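Local coordinates for protein 3-dehydroquinate dehydratase (Geobacillus kaustophilus, PDB 2YR1) that probably catalyses the cis-dehydration of 3-dehydroquinate to 3-dehydroshikimate, the third step of the chorismate pathway, through a Schiff-base intermediate, at residues 155-158 / 159-163; 162-165 / 166-169; 186-189 / 190-194. All coordinates share one frame; numbering follows the deposited sequence.

Contact 1 of 3, residues 155-158 / 159-163; sequences KETL and LADMR
Met162 folds its thioether back over the preceding turn of the helix, where its methyl CE comes to 3.3 Å from the carbonyl O of Leu158. The reach depends on a bend at the end of the chain: it is extended through SD (chi2 179°), and the last torsion (chi3 -79°) turns CE back. The same carbonyl accepts the backbone N of Met162, one of four consecutive i to i+4 bonds that begin with Leu159 N to Lys155 O at 2.9 Å. On another side of the helix, Thr157 and Asp161 lie alongside each other and point the same way. Their side chains meet loosely, with CG2 of Thr157 4.2 Å from OD2 of Asp161. The carboxylate stands beside the Thr157 carbonyl, an acceptor that offers it no proton; OD2 is instead hydrogen-bonded to the hydroxyl of Tyr148, on strand 141-148. Further round, OE1 of Glu156 bends back to 3.8 Å from CB of Ala160, a contact on the exposed surface. NZ of Lys155 passes 4.4 Å from CD2 of Leu159 and is paired with Glu194 of helix 182-198. Leu158 and Met162 make up the buried side, packing on that helix and on strand 172-177, with the side chain of Met162 about 7 Å from that of Lys174, the predicted Schiff-base lysine. Such an amphipathic helix, with Leu158 and Met162 packed inward, Asp161 the polar exception, and Glu156 and Ala160 exposed, is typical of the outer layer of the TIM barrel in type I dehydroquinases.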
ATOM      1  N   LYS A 155      18.810   2.102  -1.794  1.00 20.14           N
ATOM      2  CA  LYS A 155      18.441   0.936  -1.001  1.00 24.51           C
ATOM      3  C   LYS A 155      19.639   0.393  -0.213  1.00 20.60           C
ATOM      4  O   LYS A 155      19.500   0.016   0.940  1.00 20.39           O
ATOM      5  CB  LYS A 155      17.891  -0.164  -1.907  1.00 26.74           C
ATOM      6  CG  LYS A 155      17.705  -1.485  -1.202  1.00 34.95           C
ATOM      7  CD  LYS A 155      17.734  -2.656  -2.174  1.00 35.94           C
ATOM      8  CE  LYS A 155      19.148  -2.940  -2.705  1.00 38.79           C
ATOM      9  NZ  LYS A 155      20.187  -3.169  -1.650  1.00 23.49           N
ATOM     10  N   GLU A 156      20.815   0.354  -0.829  1.00 20.52           N
ATOM     11  CA  GLU A 156      22.016  -0.140  -0.133  1.00 22.74           C
ATOM     12  C   GLU A 156      22.337   0.651   1.142  1.00 20.50           C
ATOM     13  O   GLU A 156      22.755   0.094   2.152  1.00 24.34           O
ATOM     14  CB  GLU A 156      23.232  -0.075  -1.066  1.00 25.22           C
ATOM     15  CG  GLU A 156      24.282  -1.135  -0.760  1.00 42.79           C
ATOM     16  CD  GLU A 156      25.444  -0.660   0.124  1.00 56.13           C
ATOM     17  OE1 GLU A 156      25.186  -0.046   1.194  1.00 54.96           O
ATOM     18  OE2 GLU A 156      26.625  -0.925  -0.252  1.00 54.51           O
ATOM     19  N   THR A 157      22.175   1.963   1.073  1.00 21.62           N
ATOM     20  CA  THR A 157      22.462   2.836   2.210  1.00 21.55           C
ATOM     21  C   THR A 157      21.478   2.569   3.342  1.00 20.56           C
ATOM     22  O   THR A 157      21.864   2.491   4.506  1.00 18.63           O
ATOM     23  CB  THR A 157      22.378   4.301   1.770  1.00 22.44           C
ATOM     24  OG1 THR A 157      23.174   4.468   0.595  1.00 27.24           O
ATOM     25  CG2 THR A 157      22.907   5.234   2.841  1.00 25.13           C
ATOM     26  N   LEU A 158      20.203   2.409   2.990  1.00 17.69           N
ATOM     27  CA  LEU A 158      19.163   2.149   3.986  1.00 15.52           C
ATOM     28  C   LEU A 158      19.403   0.792   4.639  1.00 18.72           C
ATOM     29  O   LEU A 158      19.261   0.634   5.859  1.00 16.25           O
ATOM     30  CB  LEU A 158      17.779   2.200   3.316  1.00 14.87           C
ATOM     31  CG  LEU A 158      17.459   3.571   2.705  1.00 15.60           C
ATOM     32  CD1 LEU A 158      16.063   3.574   2.097  1.00 20.40           C
ATOM     33  CD2 LEU A 158      17.592   4.654   3.782  1.00 16.75           C
ATOM     34  N   LEU A 159      19.759  -0.193   3.823  1.00 14.62           N
ATOM     35  CA  LEU A 159      20.029  -1.524   4.353  1.00 15.22           C
ATOM     36  C   LEU A 159      21.248  -1.474   5.302  1.00 16.39           C
ATOM     37  O   LEU A 159      21.211  -2.044   6.387  1.00 16.37           O
ATOM     38  CB  LEU A 159      20.257  -2.507   3.204  1.00 17.13           C
ATOM     39  CG  LEU A 159      20.601  -3.942   3.626  1.00 21.82           C
ATOM     40  CD1 LEU A 159      19.590  -4.454   4.653  1.00 19.12           C
ATOM     41  CD2 LEU A 159      20.621  -4.835   2.381  1.00 21.87           C
ATOM     42  N   ALA A 160      22.304  -0.769   4.898  1.00 15.72           N
ATOM     43  CA  ALA A 160      23.501  -0.632   5.721  1.00 18.79           C
ATOM     44  C   ALA A 160      23.191   0.063   7.052  1.00 20.97           C
ATOM     45  O   ALA A 160      23.670  -0.368   8.107  1.00 18.00           O
ATOM     46  CB  ALA A 160      24.579   0.143   4.956  1.00 22.78           C
ATOM     47  N   ASP A 161      22.379   1.124   7.016  1.00 20.81           N
ATOM     48  CA  ASP A 161      21.994   1.826   8.245  1.00 18.22           C
ATOM     49  C   ASP A 161      21.352   0.895   9.256  1.00 16.38           C
ATOM     50  O   ASP A 161      21.688   0.917  10.434  1.00 21.13           O
ATOM     51  CB  ASP A 161      20.991   2.964   7.967  1.00 21.38           C
ATOM     52  CG  ASP A 161      21.628   4.159   7.289  1.00 23.18           C
ATOM     53  OD1 ASP A 161      22.807   4.476   7.581  1.00 25.03           O
ATOM     54  OD2 ASP A 161      20.932   4.802   6.474  1.00 26.60           O
ATOM     55  N   MET A 162      20.413   0.076   8.794  1.00 20.92           N
ATOM     56  CA  MET A 162      19.719  -0.831   9.684  1.00 16.63           C
ATOM     57  C   MET A 162      20.638  -1.952  10.174  1.00 17.74           C
ATOM     58  O   MET A 162      20.529  -2.399  11.308  1.00 16.36           O
ATOM     59  CB  MET A 162      18.473  -1.406   8.992  1.00 17.47           C
ATOM     60  CG  MET A 162      17.326  -0.401   8.907  1.00 20.83           C
ATOM     61  SD  MET A 162      15.840  -0.983   8.084  1.00 22.50           S
ATOM     62  CE  MET A 162      16.299  -0.822   6.326  1.00 12.14           C
ATOM     63  N   ARG A 163      21.539  -2.415   9.320  1.00 21.17           N
ATOM     64  CA  ARG A 163      22.445  -3.469   9.748  1.00 23.98           C
ATOM     65  C   ARG A 163      23.334  -2.935  10.864  1.00 24.21           C
ATOM     66  O   ARG A 163      23.571  -3.620  11.850  1.00 24.06           O
ATOM     67  CB  ARG A 163      23.306  -3.958   8.578  1.00 22.31           C
ATOM     68  CG  ARG A 163      22.533  -4.746   7.533  1.00 27.13           C
ATOM     69  CD  ARG A 163      23.382  -5.873   6.973  1.00 39.67           C
ATOM     70  NE  ARG A 163      24.443  -5.376   6.110  1.00 45.22           N
ATOM     71  CZ  ARG A 163      25.661  -5.910   6.035  1.00 43.50           C
ATOM     72  NH1 ARG A 163      25.972  -6.962   6.781  1.00 47.15           N
ATOM     73  NH2 ARG A 163      26.566  -5.394   5.215  1.00 36.36           N
TER

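Contact 2 of 3, residues 162-165 / 166-169; sequences MRQA and ERYG
Gln164 packs its CG against the ring of Tyr168, 3.4 Å from CE1, with the amide and ring planes 60° apart. This is the close-fitting part of the contact, and backbone bonds reinforce it: Tyr168 N donates to Gln164 O at 2.8 Å and, weakly, to Ala165 O. On the inner side the methyl of Ala165 is buried against Leu122 and Ala173. Gly169 then leaves the helix with positive phi, ending it in a Schellman motif. The polar side is looser. OE1 of Gln164 accepts NH1 of Arg167 at 3.0 Å; the oxygen lies in the guanidinium plane, but the donor stands above the amide plane, and the bond is bent (139°). Arg167 also runs alongside Arg163, their guanidinium planes nearly perpendicular. A water bridges the carbonyl O of Arg163, at 2.8 Å, and OE1 of Glu166, at 2.9 Å. Glu166 reaches it through an extended chain, CG anti to the backbone N (chi1 180°), while its OE2 accepts a hydrogen bond from the backbone N of Ala200. NH2 of Arg167 is modelled over a face of the Arg163 guanidinium, 2.7 Å from NH1, two like-charged donors closer than expected, which would probably cost energy and implies that the exact placing of these ends is doubtful.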
ATOM      1  N   MET A 162      20.413   0.076   8.794  1.00 20.92           N
ATOM      2  CA  MET A 162      19.719  -0.831   9.684  1.00 16.63           C
ATOM      3  C   MET A 162      20.638  -1.952  10.174  1.00 17.74           C
ATOM      4  O   MET A 162      20.529  -2.399  11.308  1.00 16.36           O
ATOM      5  CB  MET A 162      18.473  -1.406   8.992  1.00 17.47           C
ATOM      6  CG  MET A 162      17.326  -0.401   8.907  1.00 20.83           C
ATOM      7  SD  MET A 162      15.840  -0.983   8.084  1.00 22.50           S
ATOM      8  CE  MET A 162      16.299  -0.822   6.326  1.00 12.14           C
ATOM      9  N   ARG A 163      21.539  -2.415   9.320  1.00 21.17           N
ATOM     10  CA  ARG A 163      22.445  -3.469   9.748  1.00 23.98           C
ATOM     11  C   ARG A 163      23.334  -2.935  10.864  1.00 24.21           C
ATOM     12  O   ARG A 163      23.571  -3.620  11.850  1.00 24.06           O
ATOM     13  CB  ARG A 163      23.306  -3.958   8.578  1.00 22.31           C
ATOM     14  CG  ARG A 163      22.533  -4.746   7.533  1.00 27.13           C
ATOM     15  CD  ARG A 163      23.382  -5.873   6.973  1.00 39.67           C
ATOM     16  NE  ARG A 163      24.443  -5.376   6.110  1.00 45.22           N
ATOM     17  CZ  ARG A 163      25.661  -5.910   6.035  1.00 43.50           C
ATOM     18  NH1 ARG A 163      25.972  -6.962   6.781  1.00 47.15           N
ATOM     19  NH2 ARG A 163      26.566  -5.394   5.215  1.00 36.36           N
ATOM     20  N   GLN A 164      23.800  -1.697  10.710  1.00 19.65           N
ATOM     21  CA  GLN A 164      24.680  -1.064  11.688  1.00 21.88           C
ATOM     22  C   GLN A 164      23.952  -0.807  13.012  1.00 22.72           C
ATOM     23  O   GLN A 164      24.524  -0.981  14.093  1.00 23.58           O
ATOM     24  CB  GLN A 164      25.221   0.250  11.116  1.00 25.04           C
ATOM     25  CG  GLN A 164      26.529   0.714  11.733  1.00 39.32           C
ATOM     26  CD  GLN A 164      27.723  -0.026  11.165  1.00 38.35           C
ATOM     27  OE1 GLN A 164      27.873  -1.233  11.359  1.00 46.16           O
ATOM     28  NE2 GLN A 164      28.572   0.695  10.443  1.00 40.08           N
ATOM     29  N   ALA A 165      22.696  -0.380  12.925  1.00 17.29           N
ATOM     30  CA  ALA A 165      21.915  -0.119  14.120  1.00 18.14           C
ATOM     31  C   ALA A 165      21.905  -1.398  14.964  1.00 21.95           C
ATOM     32  O   ALA A 165      22.124  -1.357  16.174  1.00 20.54           O
ATOM     33  CB  ALA A 165      20.499   0.286  13.743  1.00 15.31           C
ATOM     34  N   GLU A 166      21.661  -2.535  14.314  1.00 19.30           N
ATOM     35  CA  GLU A 166      21.649  -3.803  15.016  1.00 22.30           C
ATOM     36  C   GLU A 166      23.062  -4.086  15.527  1.00 22.45           C
ATOM     37  O   GLU A 166      23.221  -4.562  16.636  1.00 21.82           O
ATOM     38  CB  GLU A 166      21.181  -4.943  14.098  1.00 16.51           C
ATOM     39  CG  GLU A 166      21.158  -6.308  14.798  1.00 20.83           C
ATOM     40  CD  GLU A 166      20.802  -7.438  13.845  1.00 24.00           C
ATOM     41  OE1 GLU A 166      21.418  -7.519  12.767  1.00 28.31           O
ATOM     42  OE2 GLU A 166      19.906  -8.235  14.172  1.00 28.33           O
ATOM     43  N   ARG A 167      24.078  -3.778  14.725  1.00 20.78           N
ATOM     44  CA  ARG A 167      25.473  -3.986  15.143  1.00 25.51           C
ATOM     45  C   ARG A 167      25.793  -3.225  16.446  1.00 31.10           C
ATOM     46  O   ARG A 167      26.545  -3.724  17.298  1.00 30.05           O
ATOM     47  CB  ARG A 167      26.446  -3.513  14.060  1.00 25.99           C
ATOM     48  CG  ARG A 167      26.313  -4.204  12.718  1.00 34.63           C
ATOM     49  CD  ARG A 167      27.513  -5.086  12.417  1.00 36.80           C
ATOM     50  NE  ARG A 167      27.395  -5.734  11.114  1.00 37.82           N
ATOM     51  CZ  ARG A 167      27.447  -5.103   9.942  1.00 42.18           C
ATOM     52  NH1 ARG A 167      27.622  -3.786   9.885  1.00 48.68           N
ATOM     53  NH2 ARG A 167      27.310  -5.794   8.819  1.00 41.19           N
ATOM     54  N   TYR A 168      25.224  -2.026  16.602  1.00 26.70           N
ATOM     55  CA  TYR A 168      25.455  -1.210  17.800  1.00 30.55           C
ATOM     56  C   TYR A 168      24.617  -1.617  19.008  1.00 28.40           C
ATOM     57  O   TYR A 168      24.634  -0.943  20.036  1.00 32.08           O
ATOM     58  CB  TYR A 168      25.206   0.272  17.505  1.00 26.88           C
ATOM     59  CG  TYR A 168      26.289   0.944  16.696  1.00 33.85           C
ATOM     60  CD1 TYR A 168      25.986   1.596  15.501  1.00 37.93           C
ATOM     61  CD2 TYR A 168      27.615   0.968  17.141  1.00 40.75           C
ATOM     62  CE1 TYR A 168      26.962   2.256  14.770  1.00 32.88           C
ATOM     63  CE2 TYR A 168      28.611   1.631  16.411  1.00 38.63           C
ATOM     64  CZ  TYR A 168      28.271   2.274  15.226  1.00 43.04           C
ATOM     65  OH  TYR A 168      29.226   2.953  14.498  1.00 40.44           O
ATOM     66  N   GLY A 169      23.861  -2.701  18.881  1.00 25.48           N
ATOM     67  CA  GLY A 169      23.065  -3.163  19.997  1.00 24.94           C
ATOM     68  C   GLY A 169      21.621  -2.714  20.047  1.00 21.52           C
ATOM     69  O   GLY A 169      20.961  -2.876  21.071  1.00 23.77           O
TER
HETATM   70  O   HOH W   1      23.722  -6.362  11.500  1.00 25.62           O

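Contact 3 of 3, residues 186-189 / 190-194; sequences LVLL and QATEE
Thr192 returns its hydroxyl to the helix backbone, OG1 donating to the carbonyl O of Leu188 at 2.6 Å. The backbone N of Thr192 reaches the same oxygen at 3.1 Å from the opposite face of the carbonyl plane, and two donors thus grip one acceptor. The hydroxyl can do this because OG1 sits beside the backbone N (chi1 -58°). Ala191 N to Val187 O and Glu193 N to Leu189 O, both 2.9 Å, continue the helical bonding, while the methyl of Ala191 rests 3.5 Å from Val187 O. Gln190 turns back over the Leu186 carbonyl, but its CG and amide are both modelled too close to that group, so the detail is doubtful. All this belongs to helix 182-198, the crossover between parallel strands 172-177 and 203-207 of the TIM barrel. An alanine in place of Gln190 would probably bare the Leu186 turn on that side and open a gap toward the second subunit, whose own Gln190 approaches here. Farther out, the hydroxyl of Thr192 is also hydrogen-bonded to that of Thr205, joining the helix to strand 203-207. Leu188 and Leu189 lean on Thr215 of helix 213-218. Glu193 pairs with Arg196 and Arg197, and across the dimer interface Leu189 packs on Leu186 of the second subunit, and Leu186 on its Phe222.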
ATOM      1  N   LEU A 186       8.951   3.005  -3.200  1.00 17.41           N
ATOM      2  CA  LEU A 186       9.210   1.579  -3.392  1.00 14.41           C
ATOM      3  C   LEU A 186      10.640   1.244  -2.893  1.00 18.02           C
ATOM      4  O   LEU A 186      10.860   0.181  -2.349  1.00 12.73           O
ATOM      5  CB  LEU A 186       9.027   1.218  -4.874  1.00 20.70           C
ATOM      6  CG  LEU A 186       7.584   1.372  -5.407  1.00 25.31           C
ATOM      7  CD1 LEU A 186       7.527   0.922  -6.857  1.00 26.22           C
ATOM      8  CD2 LEU A 186       6.605   0.536  -4.564  1.00 21.40           C
ATOM      9  N   VAL A 187      11.605   2.149  -3.088  1.00 14.29           N
ATOM     10  CA  VAL A 187      12.963   1.922  -2.573  1.00 16.97           C
ATOM     11  C   VAL A 187      12.895   1.697  -1.033  1.00 19.83           C
ATOM     12  O   VAL A 187      13.498   0.758  -0.480  1.00 15.95           O
ATOM     13  CB  VAL A 187      13.871   3.139  -2.868  1.00 15.59           C
ATOM     14  CG1 VAL A 187      15.125   3.085  -2.041  1.00 15.38           C
ATOM     15  CG2 VAL A 187      14.201   3.164  -4.342  1.00 26.18           C
ATOM     16  N   LEU A 188      12.151   2.556  -0.342  1.00 19.41           N
ATOM     17  CA  LEU A 188      12.014   2.411   1.106  1.00 15.41           C
ATOM     18  C   LEU A 188      11.385   1.067   1.500  1.00 13.24           C
ATOM     19  O   LEU A 188      11.787   0.451   2.495  1.00 18.71           O
ATOM     20  CB  LEU A 188      11.165   3.527   1.707  1.00 13.95           C
ATOM     21  CG  LEU A 188      10.998   3.157   3.191  1.00 21.72           C
ATOM     22  CD1 LEU A 188      12.193   3.670   3.961  1.00 15.08           C
ATOM     23  CD2 LEU A 188       9.712   3.651   3.756  1.00 20.96           C
ATOM     24  N   LEU A 189      10.384   0.619   0.752  1.00 13.76           N
ATOM     25  CA  LEU A 189       9.748  -0.668   1.079  1.00 12.11           C
ATOM     26  C   LEU A 189      10.696  -1.827   0.759  1.00 13.35           C
ATOM     27  O   LEU A 189      10.791  -2.801   1.512  1.00 15.77           O
ATOM     28  CB  LEU A 189       8.435  -0.826   0.299  1.00 15.89           C
ATOM     29  CG  LEU A 189       7.330   0.180   0.644  1.00 16.98           C
ATOM     30  CD1 LEU A 189       6.094  -0.099  -0.206  1.00 11.66           C
ATOM     31  CD2 LEU A 189       6.988   0.091   2.123  1.00 12.60           C
ATOM     32  N   GLN A 190      11.411  -1.719  -0.353  1.00 15.55           N
ATOM     33  CA  GLN A 190      12.356  -2.772  -0.742  1.00 15.82           C
ATOM     34  C   GLN A 190      13.430  -2.922   0.328  1.00 10.37           C
ATOM     35  O   GLN A 190      13.814  -4.028   0.687  1.00 15.78           O
ATOM     36  CB  GLN A 190      13.041  -2.424  -2.066  1.00 14.50           C
ATOM     37  CG  GLN A 190      12.113  -2.270  -3.246  1.00 32.06           C
ATOM     38  CD  GLN A 190      12.718  -1.389  -4.333  1.00 44.48           C
ATOM     39  OE1 GLN A 190      13.849  -1.624  -4.776  1.00 53.23           O
ATOM     40  NE2 GLN A 190      11.970  -0.371  -4.768  1.00 41.68           N
ATOM     41  N   ALA A 191      13.965  -1.804   0.800  1.00 12.92           N
ATOM     42  CA  ALA A 191      14.994  -1.868   1.831  1.00 13.80           C
ATOM     43  C   ALA A 191      14.426  -2.481   3.111  1.00 15.34           C
ATOM     44  O   ALA A 191      15.127  -3.190   3.832  1.00 13.33           O
ATOM     45  CB  ALA A 191      15.550  -0.472   2.137  1.00 13.55           C
ATOM     46  N   THR A 192      13.172  -2.169   3.411  1.00 14.64           N
ATOM     47  CA  THR A 192      12.547  -2.688   4.618  1.00 14.29           C
ATOM     48  C   THR A 192      12.480  -4.204   4.542  1.00 15.11           C
ATOM     49  O   THR A 192      12.909  -4.902   5.467  1.00 13.88           O
ATOM     50  CB  THR A 192      11.126  -2.123   4.784  1.00  9.37           C
ATOM     51  OG1 THR A 192      11.200  -0.686   4.815  1.00 17.62           O
ATOM     52  CG2 THR A 192      10.489  -2.635   6.072  1.00  7.38           C
ATOM     53  N   GLU A 193      11.947  -4.696   3.426  1.00 14.19           N
ATOM     54  CA  GLU A 193      11.806  -6.128   3.188  1.00 20.13           C
ATOM     55  C   GLU A 193      13.164  -6.838   3.164  1.00 14.35           C
ATOM     56  O   GLU A 193      13.310  -7.961   3.671  1.00 16.89           O
ATOM     57  CB  GLU A 193      11.052  -6.357   1.858  1.00 20.04           C
ATOM     58  CG  GLU A 193      10.775  -7.831   1.505  1.00 26.22           C
ATOM     59  CD  GLU A 193       9.936  -8.571   2.555  1.00 27.47           C
ATOM     60  OE1 GLU A 193       8.943  -8.009   3.064  1.00 31.93           O
ATOM     61  OE2 GLU A 193      10.265  -9.737   2.867  1.00 32.93           O
ATOM     62  N   GLU A 194      14.161  -6.209   2.566  1.00 16.45           N
ATOM     63  CA  GLU A 194      15.484  -6.840   2.562  1.00 20.77           C
ATOM     64  C   GLU A 194      16.058  -6.872   3.974  1.00 21.18           C
ATOM     65  O   GLU A 194      16.620  -7.877   4.394  1.00 23.91           O
ATOM     66  CB  GLU A 194      16.438  -6.104   1.644  1.00 16.47           C
ATOM     67  CG  GLU A 194      16.264  -6.474   0.210  1.00 24.53           C
ATOM     68  CD  GLU A 194      17.043  -5.574  -0.720  1.00 28.19           C
ATOM     69  OE1 GLU A 194      17.933  -4.835  -0.238  1.00 38.94           O
ATOM     70  OE2 GLU A 194      16.759  -5.603  -1.937  1.00 31.53           O
TER

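How the contacts relate
From the N terminus, contact 1 opens helix 155-167 after strand 141-148, and contact 2 carries on from it, sharing Met162 and Arg163, to the turn before strand 172-177. Contact 3 follows in series on helix 182-198, beyond that strand. Each contact closes single helical turns; none encloses another, and only contacts 1 and 2 overlap. The two helices meet side by side: Leu158 CB lies 3.7 Å from Ala191 CB, and Leu159 CD2 lies 3.8 Å from Glu194 OE1. Met162 CE, 3.6 Å from Ala191 O, joins all three contacts. Successive beta-alpha units of the barrel are thereby tied together, with contact 3 extending to the dimer interface.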